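Side-chain contacts in flavoredoxin (Methanosarcina acetivorans, PDB 3BNK), which binds flavin mononucleotide and probably works as an electron-transfer flavoprotein of the flavoredoxin family: residues H55-P58 with E59-E63; K79-Y82 with C83-S87; L161-P165 with D166-W170. One frame throughout, in Å; residues are numbered along the deposited sequence.

Contact 1: H55-P58 with E59-E63; sequences HYTP and EGIAE. With FMN (flavin mononucleotide), chain D.
Ile61 N bonds Thr57 O at 3.1 Å, and one step on Ala62 N bonds Pro58 O at 2.8 Å. These are the i to i+4 bonds of the opening turn of the helix that runs on to residue 64. Ahead of them, Glu59 N makes a weak bond back to Tyr56 O. Along one side of the turn the methyl CG2 of Thr57 meets CD1 of Ile61 at 3.9 Å, the two branches passing at a slant; farther round, the Tyr56 ring and the Glu59 carboxylate come together loosely, their planes 60° apart. The side chains of Pro58 and Ile61 touch Phe133 of strand 130-142. The motif is a phosphate site at a helix N-terminus, where the helix dipole would be expected to favour the anion. Tyr56 N points almost straight at FMN O1P (3.1 Å, 167°), while Thr57 N reaches FMN O2P at 2.9 Å. With OG1 turned beside its own backbone N (chi1 -62°), the Thr57 hydroxyl serves the same phosphate oxygen, O2P, and also takes a weak bond from Asn30 ND2. His55 extends the site toward the flavin: FMN C5' sits 3.7 Å above one face of its ring, toward the rim, and NE2 makes a weak bond to FMN N1 at 3.1 Å. Replacing the imidazole by the methyl of an alanine here is likely to uncover that side of C5' and to take away the weak donor to N1. At the ring edge, in plane, lies FMN C2, whose oxygen O2 is 2.9 Å from His55 NE2.

Contact 2: K79-Y82 with C83-S87; sequences KTDY and CGLVS. With FMN (flavin mononucleotide), chain D.
Tyr82 O receives both Leu85 N and Val86 N, each at 3.2 Å, where helix 77-83 gives way to the loop that follows it. This is a helix C-terminus whose next residues form part of the FMN pocket. The backbone bonds document the change. Cys83 N still reaches Lys79 O in the i to i+4 manner, whereas Gly84 N bonds Asp81 O at 2.8 Å with a span of three residues. The two donors on Tyr82 O approach from the same face of its plane, Leu85 N high above it and Val86 N tilted by 23°.

Apolar contact follows the same turn. The Tyr82 ring, with CG anti to the backbone N (chi1 177°), lies at a slant to Val86, so that CE1 meets the methyl CG2 at 3.5 Å; Val91 touches both side chains.

Polar side-chain bonds gather on Asp81, which is buried. Its OD1 pairs with Tyr169 OH and with Leu180 N of the second subunit, and its OD2 takes Lys181 N and Gly183 N of that subunit. Four bonds hold the carboxylate, three of them from the second subunit, and these three amide donors would be expected to stabilise its negative charge. The methyl CD1 of Leu85 lies beside the carboxylate, 3.8 Å from Asp81 OD2, and the same leucine packs on Gly183 of the second subunit.

Ligand contacts come from the loop. A beta carbon on Gly84 would come within 2.2 Å of FMN C8M, too close for any side chain. FMN O4' donates to Val86 O at 2.7 Å; Lys93 NZ shares that carbonyl. Ser87 OG donates to FMN O1P at 2.6 Å.

Contact 3: L161-P165 with D166-W170; sequences LLTMP and DNSYW. With FMN (flavin mononucleotide), chain D.
Leu162 and Tyr169 face each other in an antiparallel beta hairpin, strands 160-163 and 168-178, that lies beside the flavin and at the dimer interface. The short strand axes approach to 4.7 Å at closest, with 150° between their directions. Leu161 with Trp170 and Thr163 with Ser168 are hydrogen-bonded pairs; Leu162 with Tyr169, between them, is non-hydrogen-bonded. At the turn end Thr163 and Ser168 exchange two backbone bonds, Ser168 N reaching Thr163 O at 2.9 Å. Asn167 and Ser168 both face Thr163, a G1 beta bulge, and the positive phi of Asn167 (61°) fits that class. The turn includes a cis peptide bond before Pro165.

The Leu162 and Tyr169 side chains occupy one face, where CD1 of the leucine meets CE2 of the ring at 4.2 Å. Both reach the flavin methyl C7M. Leu162 CG, turned away from its backbone N (chi1 173°), carries CD2 to 3.5 Å from C7M; Tyr169 OH, held by Asp81, lies 3.2 Å from it. Tyr169 and Trp170 also pair with a strand of the second subunit, so the sheet continues across the interface.

On the other face Leu161 CB packs on Trp170 CB. Thr163 CG2 lies in the indole plane at its edge, beside NE1, though its exact place is doubtful because it clashes with Asp166 OD2. NE1, buried here, has no polar partner in the model. Over the turn, Met164 CG comes within 3.3 Å of Asn167 OD1.

All three contacts line one FMN pocket. Contact 1 grips the phosphate and touches the pyrimidine edge of the flavin, contact 2 meets the phosphate, the ribityl chain and C8M, and contact 3 closes on C7M. Contacts 1 and 2, centres 16 Å apart, converge on phosphate oxygen O1P and pack directly, Tyr56 CB lying 3.6 Å from Ser87 OG. Contacts 2 and 3, centres 14 Å apart, are joined by a probable hydrogen bond between Asp81 OD1 and Tyr169 OH at 2.7 Å, and both touch the second subunit. Contacts 1 and 3 do not meet: their nearest atoms are about 9 Å apart, and the cofactor spans the distance.

Contact 1: H55-P58 with E59-E63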
loop_
_atom_site.group_PDB
_atom_site.type_symbol
_atom_site.label_atom_id
_atom_site.label_comp_id
_atom_site.label_asym_id
_atom_site.label_seq_id
_atom_site.Cartn_x
_atom_site.Cartn_y
_atom_site.Cartn_z
ATOM N N HIS B 55 -9.019 14.646 -10.399
ATOM C CA HIS B 55 -7.768 15.399 -10.195
ATOM C C HIS B 55 -7.098 15.882 -11.482
ATOM O O HIS B 55 -7.384 15.398 -12.592
ATOM C CB HIS B 55 -6.760 14.609 -9.355
ATOM C CG HIS B 55 -7.299 14.129 -8.046
ATOM N ND1 HIS B 55 -8.205 14.847 -7.300
ATOM C CD2 HIS B 55 -7.034 13.008 -7.334
ATOM C CE1 HIS B 55 -8.496 14.178 -6.198
ATOM N NE2 HIS B 55 -7.795 13.062 -6.194
ATOM N N TYR B 56 -6.181 16.833 -11.303
ATOM C CA TYR B 56 -5.440 17.451 -12.397
ATOM C C TYR B 56 -4.277 16.566 -12.842
ATOM O O TYR B 56 -3.890 16.569 -14.013
ATOM C CB TYR B 56 -4.928 18.819 -11.928
ATOM C CG TYR B 56 -4.271 19.676 -12.974
ATOM C CD1 TYR B 56 -5.012 20.218 -14.035
ATOM C CD2 TYR B 56 -2.920 19.991 -12.884
ATOM C CE1 TYR B 56 -4.415 21.027 -14.987
ATOM C CE2 TYR B 56 -2.314 20.798 -13.829
ATOM C CZ TYR B 56 -3.065 21.313 -14.879
ATOM O OH TYR B 56 -2.459 22.114 -15.824
ATOM N N THR B 57 -3.742 15.802 -11.891
ATOM C CA THR B 57 -2.563 14.968 -12.104
ATOM C C THR B 57 -2.681 13.934 -13.265
ATOM O O THR B 57 -1.727 13.803 -14.043
ATOM C CB THR B 57 -2.096 14.336 -10.758
ATOM O OG1 THR B 57 -1.731 15.386 -9.843
ATOM C CG2 THR B 57 -0.910 13.385 -10.944
ATOM N N PRO B 58 -3.840 13.216 -13.394
ATOM C CA PRO B 58 -3.950 12.187 -14.442
ATOM C C PRO B 58 -3.700 12.671 -15.866
ATOM O O PRO B 58 -3.090 11.924 -16.640
ATOM C CB PRO B 58 -5.392 11.684 -14.307
ATOM C CG PRO B 58 -5.757 11.992 -12.911
ATOM C CD PRO B 58 -5.077 13.286 -12.593
ATOM N N GLU B 59 -4.156 13.886 -16.207
ATOM C CA GLU B 59 -3.855 14.504 -17.515
ATOM C C GLU B 59 -2.360 14.499 -17.795
ATOM O O GLU B 59 -1.947 14.228 -18.903
ATOM C CB GLU B 59 -4.309 15.961 -17.584
ATOM C CG GLU B 59 -5.764 16.214 -17.269
ATOM C CD GLU B 59 -6.128 17.675 -17.418
ATOM O OE1 GLU B 59 -5.412 18.409 -18.160
ATOM O OE2 GLU B 59 -7.142 18.076 -16.803
ATOM N N GLY B 60 -1.566 14.841 -16.783
ATOM C CA GLY B 60 -0.122 14.899 -16.911
ATOM C C GLY B 60 0.526 13.533 -17.033
ATOM O O GLY B 60 1.414 13.337 -17.862
ATOM N N ILE B 61 0.087 12.581 -16.210
ATOM C CA ILE B 61 0.601 11.223 -16.320
ATOM C C ILE B 61 0.247 10.615 -17.691
ATOM O O ILE B 61 1.094 9.988 -18.329
ATOM C CB ILE B 61 0.183 10.316 -15.141
ATOM C CG1 ILE B 61 0.649 10.939 -13.811
ATOM C CG2 ILE B 61 0.780 8.930 -15.300
ATOM C CD1 ILE B 61 0.316 10.116 -12.583
ATOM N N ALA B 62 -0.981 10.849 -18.159
ATOM C CA ALA B 62 -1.372 10.411 -19.505
ATOM C C ALA B 62 -0.518 11.055 -20.608
ATOM O O ALA B 62 -0.111 10.368 -21.533
ATOM C CB ALA B 62 -2.872 10.652 -19.741
ATOM N N GLU B 63 -0.238 12.355 -20.488
ATOM C CA GLU B 63 0.544 13.119 -21.472
ATOM C C GLU B 63 1.964 12.554 -21.602
ATOM O O GLU B 63 2.451 12.263 -22.700
ATOM C CB GLU B 63 0.643 14.609 -21.057
ATOM C CG GLU B 63 -0.697 15.400 -20.931
ATOM C CD GLU B 63 -0.560 16.842 -20.343
ATOM O OE1 GLU B 63 0.561 17.363 -20.174
ATOM O OE2 GLU B 63 -1.610 17.465 -20.057
HETATM N N1 FMN D . -6.190 11.410 -4.124
HETATM C C2 FMN D . -6.138 10.307 -4.954
HETATM O O2 FMN D . -6.735 10.342 -6.024
HETATM N N3 FMN D . -5.415 9.185 -4.587
HETATM C C4 FMN D . -4.747 9.180 -3.373
HETATM O O4 FMN D . -4.118 8.180 -3.047
HETATM C C4A FMN D . -4.803 10.297 -2.530
HETATM N N5 FMN D . -4.145 10.298 -1.306
HETATM C C5A FMN D . -4.184 11.406 -0.481
HETATM C C6 FMN D . -3.483 11.375 0.731
HETATM C C7 FMN D . -3.517 12.487 1.586
HETATM C C7M FMN D . -2.672 12.461 2.824
HETATM C C8 FMN D . -4.248 13.627 1.219
HETATM C C8M FMN D . -4.109 14.923 1.990
HETATM C C9 FMN D . -4.930 13.652 -0.005
HETATM C C9A FMN D . -4.900 12.552 -0.865
HETATM N N10 FMN D . -5.573 12.562 -2.093
HETATM C C10 FMN D . -5.529 11.431 -2.914
HETATM C "C1'" FMN D . -6.264 13.808 -2.580
HETATM C "C2'" FMN D . -5.458 14.570 -3.624
HETATM O "O2'" FMN D . -4.095 14.626 -3.249
HETATM C "C3'" FMN D . -5.953 16.012 -3.753
HETATM O "O3'" FMN D . -7.299 16.091 -4.184
HETATM C "C4'" FMN D . -5.027 16.843 -4.640
HETATM O "O4'" FMN D . -5.364 18.196 -4.497
HETATM C "C5'" FMN D . -5.056 16.479 -6.119
HETATM O "O5'" FMN D . -4.095 17.335 -6.708
HETATM P P FMN D . -4.122 17.734 -8.273
HETATM O O1P FMN D . -5.505 18.190 -8.636
HETATM O O2P FMN D . -3.797 16.499 -9.060
HETATM O O3P FMN D . -3.104 18.792 -8.597
#

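Contact 2: K79-Y82 with C83-S87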
loop_
_atom_site.group_PDB
_atom_site.type_symbol
_atom_site.label_atom_id
_atom_site.label_comp_id
_atom_site.label_asym_id
_atom_site.label_seq_id
_atom_site.Cartn_x
_atom_site.Cartn_y
_atom_site.Cartn_z
ATOM N N LYS B 79 3.403 20.978 4.145
ATOM C CA LYS B 79 3.565 21.066 2.680
ATOM C C LYS B 79 2.925 19.868 1.987
ATOM O O LYS B 79 2.241 20.025 0.964
ATOM C CB LYS B 79 5.042 21.153 2.286
ATOM C CG LYS B 79 5.655 22.537 2.325
ATOM C CD LYS B 79 7.037 22.544 1.678
ATOM C CE LYS B 79 7.655 23.953 1.684
ATOM N NZ LYS B 79 9.062 23.950 1.172
ATOM N N THR B 80 3.146 18.683 2.560
ATOM C CA THR B 80 2.554 17.438 2.068
ATOM C C THR B 80 1.025 17.515 2.039
ATOM O O THR B 80 0.408 17.305 0.989
ATOM C CB THR B 80 3.012 16.200 2.899
ATOM O OG1 THR B 80 4.438 16.101 2.871
ATOM C CG2 THR B 80 2.409 14.906 2.336
ATOM N N ASP B 81 0.431 17.832 3.189
ATOM C CA ASP B 81 -1.023 17.930 3.317
ATOM C C ASP B 81 -1.612 18.984 2.369
ATOM O O ASP B 81 -2.658 18.758 1.743
ATOM C CB ASP B 81 -1.392 18.241 4.761
ATOM C CG ASP B 81 -2.810 17.866 5.088
ATOM O OD1 ASP B 81 -3.209 16.706 4.825
ATOM O OD2 ASP B 81 -3.530 18.743 5.603
ATOM N N TYR B 82 -0.912 20.115 2.257
ATOM C CA TYR B 82 -1.248 21.195 1.343
ATOM C C TYR B 82 -1.363 20.722 -0.105
ATOM O O TYR B 82 -2.238 21.170 -0.845
ATOM C CB TYR B 82 -0.213 22.321 1.449
ATOM C CG TYR B 82 -0.445 23.465 0.475
ATOM C CD1 TYR B 82 -1.574 24.293 0.597
ATOM C CD2 TYR B 82 0.458 23.722 -0.570
ATOM C CE1 TYR B 82 -1.798 25.340 -0.282
ATOM C CE2 TYR B 82 0.237 24.784 -1.467
ATOM C CZ TYR B 82 -0.901 25.578 -1.313
ATOM O OH TYR B 82 -1.145 26.631 -2.164
ATOM N N CYS B 83 -0.467 19.818 -0.494
ATOM C CA CYS B 83 -0.487 19.194 -1.813
ATOM C C CYS B 83 -1.677 18.259 -2.004
ATOM O O CYS B 83 -2.028 17.941 -3.132
ATOM C CB CYS B 83 0.821 18.433 -2.050
ATOM S SG CYS B 83 2.150 19.543 -2.488
ATOM N N GLY B 84 -2.286 17.816 -0.900
ATOM C CA GLY B 84 -3.512 17.027 -0.962
ATOM C C GLY B 84 -4.788 17.822 -0.739
ATOM O O GLY B 84 -5.853 17.236 -0.630
ATOM N N LEU B 85 -4.677 19.148 -0.677
ATOM C CA LEU B 85 -5.808 20.046 -0.411
ATOM C C LEU B 85 -6.100 20.950 -1.605
ATOM O O LEU B 85 -7.224 21.413 -1.781
ATOM C CB LEU B 85 -5.528 20.915 0.822
ATOM C CG LEU B 85 -5.748 20.289 2.203
ATOM C CD1 LEU B 85 -5.228 21.219 3.305
ATOM C CD2 LEU B 85 -7.225 19.958 2.425
ATOM N N VAL B 86 -5.077 21.194 -2.423
ATOM C CA VAL B 86 -5.209 22.100 -3.551
ATOM C C VAL B 86 -4.884 21.416 -4.878
ATOM O O VAL B 86 -4.023 20.537 -4.948
ATOM C CB VAL B 86 -4.362 23.399 -3.364
ATOM C CG1 VAL B 86 -4.805 24.427 -4.360
ATOM C CG2 VAL B 86 -4.584 23.986 -1.983
ATOM N N SER B 87 -5.594 21.813 -5.926
ATOM C CA SER B 87 -5.380 21.228 -7.244
ATOM C C SER B 87 -4.481 22.091 -8.124
ATOM O O SER B 87 -4.536 23.321 -8.060
ATOM C CB SER B 87 -6.722 20.963 -7.930
ATOM O OG SER B 87 -6.531 20.531 -9.259
HETATM N N1 FMN D . -6.190 11.410 -4.124
HETATM C C2 FMN D . -6.138 10.307 -4.954
HETATM O O2 FMN D . -6.735 10.342 -6.024
HETATM N N3 FMN D . -5.415 9.185 -4.587
HETATM C C4 FMN D . -4.747 9.180 -3.373
HETATM O O4 FMN D . -4.118 8.180 -3.047
HETATM C C4A FMN D . -4.803 10.297 -2.530
HETATM N N5 FMN D . -4.145 10.298 -1.306
HETATM C C5A FMN D . -4.184 11.406 -0.481
HETATM C C6 FMN D . -3.483 11.375 0.731
HETATM C C7 FMN D . -3.517 12.487 1.586
HETATM C C7M FMN D . -2.672 12.461 2.824
HETATM C C8 FMN D . -4.248 13.627 1.219
HETATM C C8M FMN D . -4.109 14.923 1.990
HETATM C C9 FMN D . -4.930 13.652 -0.005
HETATM C C9A FMN D . -4.900 12.552 -0.865
HETATM N N10 FMN D . -5.573 12.562 -2.093
HETATM C C10 FMN D . -5.529 11.431 -2.914
HETATM C "C1'" FMN D . -6.264 13.808 -2.580
HETATM C "C2'" FMN D . -5.458 14.570 -3.624
HETATM O "O2'" FMN D . -4.095 14.626 -3.249
HETATM C "C3'" FMN D . -5.953 16.012 -3.753
HETATM O "O3'" FMN D . -7.299 16.091 -4.184
HETATM C "C4'" FMN D . -5.027 16.843 -4.640
HETATM O "O4'" FMN D . -5.364 18.196 -4.497
HETATM C "C5'" FMN D . -5.056 16.479 -6.119
HETATM O "O5'" FMN D . -4.095 17.335 -6.708
HETATM P P FMN D . -4.122 17.734 -8.273
HETATM O O1P FMN D . -5.505 18.190 -8.636
HETATM O O2P FMN D . -3.797 16.499 -9.060
HETATM O O3P FMN D . -3.104 18.792 -8.597
#

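Contact 3: L161-P165 with D166-W170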
loop_
_atom_site.group_PDB
_atom_site.type_symbol
_atom_site.label_atom_id
_atom_site.label_comp_id
_atom_site.label_asym_id
_atom_site.label_seq_id
_atom_site.Cartn_x
_atom_site.Cartn_y
_atom_site.Cartn_z
ATOM N N LEU B 161 2.492 8.142 7.780
ATOM C CA LEU B 161 1.448 7.138 7.561
ATOM C C LEU B 161 0.107 7.847 7.618
ATOM O O LEU B 161 -0.022 8.919 8.224
ATOM C CB LEU B 161 1.466 6.046 8.643
ATOM C CG LEU B 161 2.798 5.373 8.960
ATOM C CD1 LEU B 161 2.685 4.518 10.207
ATOM C CD2 LEU B 161 3.296 4.536 7.778
ATOM N N LEU B 162 -0.894 7.230 7.000
ATOM C CA LEU B 162 -2.183 7.862 6.860
ATOM C C LEU B 162 -3.281 6.879 7.133
ATOM O O LEU B 162 -3.215 5.712 6.750
ATOM C CB LEU B 162 -2.367 8.478 5.465
ATOM C CG LEU B 162 -3.765 9.037 5.124
ATOM C CD1 LEU B 162 -4.039 10.327 5.894
ATOM C CD2 LEU B 162 -3.937 9.253 3.631
ATOM N N THR B 163 -4.310 7.391 7.780
ATOM C CA THR B 163 -5.496 6.632 8.033
ATOM C C THR B 163 -6.715 7.504 7.636
ATOM O O THR B 163 -6.776 8.687 7.967
ATOM C CB THR B 163 -5.421 6.106 9.502
ATOM O OG1 THR B 163 -6.207 4.931 9.661
ATOM C CG2 THR B 163 -5.784 7.138 10.497
ATOM N N MET B 164 -7.621 6.940 6.836
ATOM C CA MET B 164 -8.872 7.611 6.455
ATOM C C MET B 164 -10.062 6.687 6.778
ATOM O O MET B 164 -9.867 5.484 6.917
ATOM C CB MET B 164 -8.849 7.991 4.968
ATOM C CG MET B 164 -7.868 9.113 4.621
ATOM S SD MET B 164 -7.946 9.623 2.891
ATOM C CE MET B 164 -7.157 11.233 2.925
ATOM N N PRO B 165 -11.299 7.232 6.894
ATOM C CA PRO B 165 -11.760 8.620 6.787
ATOM C C PRO B 165 -11.595 9.426 8.074
ATOM O O PRO B 165 -11.941 10.598 8.104
ATOM C CB PRO B 165 -13.248 8.468 6.458
ATOM C CG PRO B 165 -13.643 7.260 7.182
ATOM C CD PRO B 165 -12.435 6.323 7.137
ATOM N N ASP B 166 -11.048 8.814 9.118
ATOM C CA ASP B 166 -10.687 9.557 10.314
ATOM C C ASP B 166 -9.692 10.689 10.001
ATOM O O ASP B 166 -9.598 11.663 10.750
ATOM C CB ASP B 166 -10.144 8.610 11.386
ATOM C CG ASP B 166 -8.896 7.884 10.945
ATOM O OD1 ASP B 166 -8.980 6.941 10.118
ATOM O OD2 ASP B 166 -7.827 8.266 11.436
ATOM N N ASN B 167 -8.957 10.551 8.895
ATOM C CA ASN B 167 -8.010 11.572 8.431
ATOM C C ASN B 167 -6.864 11.913 9.396
ATOM O O ASN B 167 -6.703 13.068 9.794
ATOM C CB ASN B 167 -8.748 12.837 7.964
ATOM C CG ASN B 167 -9.657 12.577 6.775
ATOM O OD1 ASN B 167 -9.534 11.560 6.084
ATOM N ND2 ASN B 167 -10.578 13.498 6.529
ATOM N N SER B 168 -6.062 10.906 9.754
ATOM C CA SER B 168 -4.934 11.109 10.679
ATOM C C SER B 168 -3.583 10.782 10.040
ATOM O O SER B 168 -3.479 9.922 9.174
ATOM C CB SER B 168 -5.110 10.291 11.965
ATOM O OG SER B 168 -6.429 10.391 12.491
ATOM N N TYR B 169 -2.550 11.497 10.465
ATOM C CA TYR B 169 -1.180 11.132 10.147
ATOM C C TYR B 169 -0.570 10.478 11.366
ATOM O O TYR B 169 -0.984 10.759 12.505
ATOM C CB TYR B 169 -0.360 12.355 9.763
ATOM C CG TYR B 169 -0.657 12.954 8.398
ATOM C CD1 TYR B 169 -1.165 14.249 8.294
ATOM C CD2 TYR B 169 -0.398 12.243 7.220
ATOM C CE1 TYR B 169 -1.416 14.830 7.063
ATOM C CE2 TYR B 169 -0.640 12.818 5.960
ATOM C CZ TYR B 169 -1.151 14.119 5.893
ATOM O OH TYR B 169 -1.419 14.718 4.682
ATOM N N TRP B 170 0.393 9.592 11.108
ATOM C CA TRP B 170 1.124 8.845 12.128
ATOM C C TRP B 170 2.574 8.723 11.669
ATOM O O TRP B 170 2.881 8.853 10.475
ATOM C CB TRP B 170 0.528 7.431 12.337
ATOM C CG TRP B 170 -0.966 7.431 12.439
ATOM C CD1 TRP B 170 -1.864 7.386 11.399
ATOM C CD2 TRP B 170 -1.745 7.515 13.636
ATOM N NE1 TRP B 170 -3.147 7.441 11.884
ATOM C CE2 TRP B 170 -3.105 7.514 13.251
ATOM C CE3 TRP B 170 -1.427 7.583 14.999
ATOM C CZ2 TRP B 170 -4.148 7.585 14.180
ATOM C CZ3 TRP B 170 -2.470 7.655 15.926
ATOM C CH2 TRP B 170 -3.814 7.656 15.505
HETATM N N1 FMN D . -6.190 11.410 -4.124
HETATM C C2 FMN D . -6.138 10.307 -4.954
HETATM O O2 FMN D . -6.735 10.342 -6.024
HETATM N N3 FMN D . -5.415 9.185 -4.587
HETATM C C4 FMN D . -4.747 9.180 -3.373
HETATM O O4 FMN D . -4.118 8.180 -3.047
HETATM C C4A FMN D . -4.803 10.297 -2.530
HETATM N N5 FMN D . -4.145 10.298 -1.306
HETATM C C5A FMN D . -4.184 11.406 -0.481
HETATM C C6 FMN D . -3.483 11.375 0.731
HETATM C C7 FMN D . -3.517 12.487 1.586
HETATM C C7M FMN D . -2.672 12.461 2.824
HETATM C C8 FMN D . -4.248 13.627 1.219
HETATM C C8M FMN D . -4.109 14.923 1.990
HETATM C C9 FMN D . -4.930 13.652 -0.005
HETATM C C9A FMN D . -4.900 12.552 -0.865
HETATM N N10 FMN D . -5.573 12.562 -2.093
HETATM C C10 FMN D . -5.529 11.431 -2.914
HETATM C "C1'" FMN D . -6.264 13.808 -2.580
HETATM C "C2'" FMN D . -5.458 14.570 -3.624
HETATM O "O2'" FMN D . -4.095 14.626 -3.249
HETATM C "C3'" FMN D . -5.953 16.012 -3.753
HETATM O "O3'" FMN D . -7.299 16.091 -4.184
HETATM C "C4'" FMN D . -5.027 16.843 -4.640
HETATM O "O4'" FMN D . -5.364 18.196 -4.497
HETATM C "C5'" FMN D . -5.056 16.479 -6.119
HETATM O "O5'" FMN D . -4.095 17.335 -6.708
HETATM P P FMN D . -4.122 17.734 -8.273
HETATM O O1P FMN D . -5.505 18.190 -8.636
HETATM O O2P FMN D . -3.797 16.499 -9.060
HETATM O O3P FMN D . -3.104 18.792 -8.597
#